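Local coordinates for protein dextranase (Pseudarthrobacter oxydans, PDB 6NZS) that hydrolyses the internal alpha-1,6-glucosidic linkages of dextran as an endo-acting dextranase of glycoside hydrolase family 49, at residues A75-Q80 with Y155-D160. Numbering follows the deposited sequence.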
loop_
_atom_site.group_PDB
_atom_site.type_symbol
_atom_site.label_atom_id
_atom_site.label_comp_id
_atom_site.label_asym_id
_atom_site.label_seq_id
_atom_site.Cartn_x
_atom_site.Cartn_y
_atom_site.Cartn_z
ATOM N N ALA A 75 -4.938 12.419 8.653
ATOM C CA ALA A 75 -6.272 12.085 8.178
ATOM C C ALA A 75 -7.179 13.296 8.063
ATOM O O ALA A 75 -8.377 13.131 7.818
ATOM C CB ALA A 75 -6.911 11.040 9.098
ATOM N N GLU A 76 -6.634 14.508 8.201
ATOM C CA GLU A 76 -7.475 15.702 8.226
ATOM C C GLU A 76 -8.244 15.881 6.922
ATOM O O GLU A 76 -9.471 16.036 6.936
ATOM C CB GLU A 76 -6.635 16.936 8.542
ATOM C CG GLU A 76 -6.256 17.068 10.014
ATOM C CD GLU A 76 -5.146 16.117 10.446
ATOM O OE1 GLU A 76 -4.341 15.685 9.590
ATOM O OE2 GLU A 76 -5.083 15.806 11.649
ATOM N N PHE A 77 -7.546 15.885 5.779
ATOM C CA PHE A 77 -8.252 16.102 4.518
ATOM C C PHE A 77 -9.242 14.982 4.242
ATOM O O PHE A 77 -10.396 15.232 3.880
ATOM C CB PHE A 77 -7.294 16.223 3.333
ATOM C CG PHE A 77 -8.015 16.310 2.006
ATOM C CD1 PHE A 77 -8.758 17.437 1.691
ATOM C CD2 PHE A 77 -7.980 15.259 1.092
ATOM C CE1 PHE A 77 -9.442 17.531 0.488
ATOM C CE2 PHE A 77 -8.666 15.352 -0.121
ATOM C CZ PHE A 77 -9.395 16.485 -0.420
ATOM N N SER A 78 -8.806 13.731 4.400
ATOM C CA SER A 78 -9.700 12.620 4.089
ATOM C C SER A 78 -10.957 12.658 4.955
ATOM O O SER A 78 -12.068 12.437 4.463
ATOM C CB SER A 78 -8.966 11.295 4.240
ATOM O OG SER A 78 -8.568 11.074 5.576
ATOM N N SER A 79 -10.805 12.971 6.241
ATOM C CA SER A 79 -11.956 13.085 7.131
ATOM C C SER A 79 -12.863 14.242 6.722
ATOM O O SER A 79 -14.086 14.080 6.613
ATOM C CB SER A 79 -11.460 13.262 8.566
ATOM O OG SER A 79 -12.540 13.407 9.468
ATOM N N GLN A 80 -12.277 15.414 6.468
ATOM C CA GLN A 80 -13.078 16.603 6.195
ATOM C C GLN A 80 -13.746 16.546 4.829
ATOM O O GLN A 80 -14.841 17.091 4.656
ATOM C CB GLN A 80 -12.213 17.852 6.368
ATOM C CG GLN A 80 -11.789 18.040 7.823
ATOM C CD GLN A 80 -10.844 19.205 8.030
ATOM O OE1 GLN A 80 -10.965 20.245 7.379
ATOM N NE2 GLN A 80 -9.896 19.040 8.947
ATOM N N TYR A 155 -14.188 13.310 -7.601
ATOM C CA TYR A 155 -13.955 14.669 -7.138
ATOM C C TYR A 155 -12.491 14.992 -7.420
ATOM O O TYR A 155 -11.667 14.101 -7.656
ATOM C CB TYR A 155 -14.262 14.824 -5.631
ATOM C CG TYR A 155 -13.075 14.384 -4.810
ATOM C CD1 TYR A 155 -12.781 13.033 -4.669
ATOM C CD2 TYR A 155 -12.194 15.311 -4.253
ATOM C CE1 TYR A 155 -11.669 12.610 -3.986
ATOM C CE2 TYR A 155 -11.075 14.898 -3.571
ATOM C CZ TYR A 155 -10.813 13.542 -3.437
ATOM O OH TYR A 155 -9.694 13.121 -2.765
ATOM N N THR A 156 -12.154 16.275 -7.365
ATOM C CA THR A 156 -10.775 16.711 -7.532
ATOM C C THR A 156 -10.273 17.298 -6.223
ATOM O O THR A 156 -10.935 18.158 -5.624
ATOM C CB THR A 156 -10.649 17.728 -8.671
ATOM O OG1 THR A 156 -11.056 17.103 -9.902
ATOM C CG2 THR A 156 -9.208 18.242 -8.799
ATOM N N ALA A 157 -9.116 16.816 -5.772
ATOM C CA ALA A 157 -8.417 17.432 -4.653
ATOM C C ALA A 157 -7.565 18.583 -5.173
ATOM O O ALA A 157 -6.871 18.439 -6.188
ATOM C CB ALA A 157 -7.524 16.403 -3.965
ATOM N N TYR A 158 -7.632 19.723 -4.483
ATOM C CA TYR A 158 -6.866 20.915 -4.828
ATOM C C TYR A 158 -5.940 21.308 -3.686
ATOM O O TYR A 158 -6.222 21.041 -2.520
ATOM C CB TYR A 158 -7.802 22.106 -5.078
ATOM C CG TYR A 158 -8.702 21.917 -6.264
ATOM C CD1 TYR A 158 -9.928 21.274 -6.130
ATOM C CD2 TYR A 158 -8.333 22.378 -7.518
ATOM C CE1 TYR A 158 -10.766 21.094 -7.220
ATOM C CE2 TYR A 158 -9.168 22.200 -8.615
ATOM C CZ TYR A 158 -10.373 21.549 -8.460
ATOM O OH TYR A 158 -11.210 21.377 -9.550
ATOM N N ASN A 159 -4.840 21.967 -4.031
ATOM C CA ASN A 159 -3.959 22.570 -3.041
ATOM C C ASN A 159 -4.317 24.046 -2.980
ATOM O O ASN A 159 -4.306 24.731 -4.007
ATOM C CB ASN A 159 -2.485 22.370 -3.412
ATOM C CG ASN A 159 -1.533 22.850 -2.318
ATOM O OD1 ASN A 159 -1.877 23.727 -1.526
ATOM N ND2 ASN A 159 -0.338 22.284 -2.276
ATOM N N ASP A 160 -4.690 24.522 -1.790
ATOM C CA ASP A 160 -5.074 25.927 -1.654
ATOM C C ASP A 160 -3.884 26.882 -1.624
ATOM O O ASP A 160 -4.085 28.108 -1.575
ATOM C CB ASP A 160 -6.038 26.141 -0.472
ATOM C CG ASP A 160 -5.376 25.997 0.903
ATOM O OD1 ASP A 160 -4.141 25.849 1.014
ATOM O OD2 ASP A 160 -6.128 26.037 1.900
#
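Phe77, in the first turn of the short helix 76-81, extends its ring to the strand 154-159 and meets the side chains of Tyr155 and Ala157. Its CG lies anti to the backbone N (chi1 174°), which carries the ring away from the helix so that the far rim, CE2 and CZ, does all the touching. CZ sits 3.9 Å from Tyr155 CE2, and that tyrosine carbon lies in the plane of the phenylalanine ring, at its edge. The phenol oxygen approaches the same edge, with Tyr155 OH 3.6 Å from Phe77 CE2. Tyr155 comes from the opposite direction; its chi1 of 83° places CG between the backbone N and the carbonyl carbon and turns the phenol toward the helix, where CE2 and OH meet the phenylalanine. The phenol is not left without a polar partner, because OH is hydrogen-bonded to Glu181 on the adjoining strand 176-192. The methyl of Ala157 adds a second apolar touch, Ala157 CB standing 4.0 Å from Phe77 CZ, while Leu168 of strand 168-169 also packs on the phenylalanine.

Behind the aromatic, the helix start is tied together by Ala75 at the N-cap position. Its carbonyl oxygen accepts two bonds from one face of its plane: Ser79 N donates to Ala75 O at 2.9 Å, and Ser78 OG reaches Ala75 O at 3.0 Å from above the carbonyl plane. The result is a small, mainly apolar contact in which one aromatic from a short helix meets, with its far rim, two side chains directed toward the helix, two residues apart on a beta-strand, within the N-terminal Ig-like beta domain of family 49 enzymes.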